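Side-chain contact in glyoxalase family protein (Bacillus cereus, PDB 1ZSW), which is of unknown function but binds a zinc ion and belongs to the glyoxalase/bleomycin resistance/dioxygenase superfamily: residues Gly301-Asp305 with Gly306-His310. Sequence-based numbering, arbitrary orientation.
Sequences GFTVD and GDVEH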
ATOM      1  N   GLY A 301      -6.065 -13.461  -5.320  1.00 24.13           N
ATOM      2  CA  GLY A 301      -4.969 -13.457  -4.367  1.00 26.38           C
ATOM      3  C   GLY A 301      -3.792 -14.312  -4.778  1.00 29.07           C
ATOM      4  O   GLY A 301      -3.829 -14.954  -5.833  1.00 29.86           O
ATOM      5  N   PHE A 302      -2.759 -14.333  -3.938  1.00 28.03           N
ATOM      6  CA  PHE A 302      -1.484 -14.990  -4.285  1.00 31.99           C
ATOM      7  C   PHE A 302      -1.510 -16.516  -4.165  1.00 35.40           C
ATOM      8  O   PHE A 302      -0.552 -17.179  -4.578  1.00 35.44           O
ATOM      9  CB  PHE A 302      -0.319 -14.443  -3.439  1.00 32.12           C
ATOM     10  CG  PHE A 302      -0.026 -12.992  -3.673  1.00 33.16           C
ATOM     11  CD1 PHE A 302      -0.003 -12.095  -2.614  1.00 35.03           C
ATOM     12  CD2 PHE A 302       0.228 -12.524  -4.962  1.00 32.50           C
ATOM     13  CE1 PHE A 302       0.248 -10.735  -2.832  1.00 38.29           C
ATOM     14  CE2 PHE A 302       0.488 -11.183  -5.198  1.00 36.98           C
ATOM     15  CZ  PHE A 302       0.499 -10.286  -4.135  1.00 37.17           C
ATOM     16  N   THR A 303      -2.575 -17.058  -3.574  1.00 36.96           N
ATOM     17  CA  THR A 303      -2.692 -18.512  -3.405  1.00 42.79           C
ATOM     18  C   THR A 303      -3.389 -19.150  -4.597  1.00 45.76           C
ATOM     19  O   THR A 303      -3.481 -20.377  -4.679  1.00 48.05           O
ATOM     20  CB  THR A 303      -3.397 -18.915  -2.080  1.00 42.19           C
ATOM     21  OG1 THR A 303      -4.782 -18.547  -2.127  1.00 45.11           O
ATOM     22  CG2 THR A 303      -2.716 -18.266  -0.876  1.00 42.59           C
ATOM     23  N   VAL A 304      -3.857 -18.313  -5.526  1.00 47.96           N
ATOM     24  CA  VAL A 304      -4.436 -18.775  -6.786  1.00 50.62           C
ATOM     25  C   VAL A 304      -3.485 -19.729  -7.543  1.00 52.43           C
ATOM     26  O   VAL A 304      -3.928 -20.771  -8.028  1.00 54.71           O
ATOM     27  CB  VAL A 304      -4.923 -17.579  -7.690  1.00 50.37           C
ATOM     28  CG1 VAL A 304      -3.757 -16.849  -8.356  1.00 50.98           C
ATOM     29  CG2 VAL A 304      -5.922 -18.046  -8.745  1.00 48.46           C
ATOM     30  N   ASP A 305      -2.193 -19.389  -7.609  1.00 53.60           N
ATOM     31  CA  ASP A 305      -1.217 -20.147  -8.409  1.00 54.77           C
ATOM     32  C   ASP A 305      -0.138 -20.857  -7.573  1.00 54.81           C
ATOM     33  O   ASP A 305       0.967 -21.136  -8.065  1.00 55.00           O
ATOM     34  CB  ASP A 305      -0.570 -19.235  -9.471  1.00 55.51           C
ATOM     35  CG  ASP A 305       0.531 -18.327  -8.904  1.00 58.46           C
ATOM     36  OD1 ASP A 305       0.463 -17.957  -7.706  1.00 61.75           O
ATOM     37  OD2 ASP A 305       1.466 -17.969  -9.665  1.00 61.66           O
ATOM     38  N   GLY A 306      -0.450 -21.143  -6.314  1.00 54.21           N
ATOM     39  CA  GLY A 306       0.520 -21.791  -5.436  1.00 53.84           C
ATOM     40  C   GLY A 306      -0.015 -22.051  -4.051  1.00 53.39           C
ATOM     41  O   GLY A 306      -0.999 -21.434  -3.630  1.00 54.68           O
ATOM     42  N   ASP A 307       0.631 -22.975  -3.348  1.00 52.87           N
ATOM     43  CA  ASP A 307       0.294 -23.278  -1.962  1.00 52.99           C
ATOM     44  C   ASP A 307       0.872 -22.225  -1.023  1.00 51.08           C
ATOM     45  O   ASP A 307       1.958 -21.681  -1.281  1.00 51.70           O
ATOM     46  CB  ASP A 307       0.836 -24.652  -1.571  1.00 53.77           C
ATOM     47  CG  ASP A 307       2.331 -24.771  -1.801  1.00 58.15           C
ATOM     48  OD1 ASP A 307       3.083 -24.778  -0.803  1.00 62.90           O
ATOM     49  OD2 ASP A 307       2.761 -24.833  -2.977  1.00 63.50           O
ATOM     50  N   VAL A 308       0.146 -21.952   0.059  1.00 48.44           N
ATOM     51  CA  VAL A 308       0.615 -21.057   1.127  1.00 45.37           C
ATOM     52  C   VAL A 308       1.993 -21.478   1.657  1.00 43.47           C
ATOM     53  O   VAL A 308       2.845 -20.632   1.966  1.00 40.88           O
ATOM     54  CB  VAL A 308      -0.416 -20.976   2.296  1.00 46.28           C
ATOM     55  CG1 VAL A 308       0.089 -20.095   3.427  1.00 45.05           C
ATOM     56  CG2 VAL A 308      -1.755 -20.454   1.804  1.00 47.68           C
ATOM     57  N   GLU A 309       2.230 -22.783   1.756  1.00 41.99           N
ATOM     58  CA  GLU A 309       3.490 -23.263   2.325  1.00 40.60           C
ATOM     59  C   GLU A 309       4.746 -22.741   1.637  1.00 38.66           C
ATOM     60  O   GLU A 309       5.758 -22.513   2.294  1.00 37.58           O
ATOM     61  CB  GLU A 309       3.530 -24.798   2.415  1.00 42.07           C
ATOM     62  CG  GLU A 309       3.242 -25.322   3.815  1.00 47.81           C
ATOM     63  CD  GLU A 309       4.373 -25.043   4.806  1.00 54.55           C
ATOM     64  OE1 GLU A 309       4.074 -24.740   5.982  1.00 58.12           O
ATOM     65  OE2 GLU A 309       5.562 -25.121   4.413  1.00 59.16           O
ATOM     66  N   HIS A 310       4.671 -22.524   0.330  1.00 37.37           N
ATOM     67  CA  HIS A 310       5.859 -22.204  -0.458  1.00 37.81           C
ATOM     68  C   HIS A 310       5.823 -20.832  -1.164  1.00 35.49           C
ATOM     69  O   HIS A 310       6.668 -20.547  -2.012  1.00 34.08           O
ATOM     70  CB  HIS A 310       6.139 -23.346  -1.446  1.00 39.09           C
ATOM     71  CG  HIS A 310       6.526 -24.625  -0.771  1.00 41.85           C
ATOM     72  ND1 HIS A 310       7.738 -24.786  -0.134  1.00 43.05           N
ATOM     73  CD2 HIS A 310       5.853 -25.788  -0.597  1.00 45.59           C
ATOM     74  CE1 HIS A 310       7.802 -25.997   0.394  1.00 45.75           C
ATOM     75  NE2 HIS A 310       6.670 -26.624   0.126  1.00 46.32           N
TER
HETATM   76  O   HOH W   1      -2.687 -22.573  -5.615  0.50 41.08           O
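Thr303 and Val308 meet through methyl groups alone, CG2 of the threonine lying 3.6 Å from CG2 of the valine. The side chains extend alongside each other; chi1 of 69° in Thr303 and 178° in Val308 turns each CG2 away from its own carbonyl carbon, and the two methyls face each other. Val308 also rests on Lys76. In the backbone, Thr303 O and Gly306 O come within 2.9 Å without bonding to each other, an approach probably unfavourable on its own. A water lies close to both: it donates to Thr303 O at an unusually short 2.5 Å, cannot serve every acceptor near it, and accepts a weak bond from Gly306 N. Thr303 CA also offers a CA-H...O contact to Gly306 O, at 3.4 Å. Two overlapping type I beta turns, Gly301 to Val304 and Thr303 to Gly306, shape this surface loop after strand 292-300 of the glyoxalase-type fold. Asp305 OD1, 3.6 Å from Gly306 N, forms a salt bridge with Lys58. The buried ring of Phe302 meets Phe72 edge-to-face and Tyr279 with planes at about 60°, its side chain about 9 Å from the zinc ion bound by His33, His246 and Glu294.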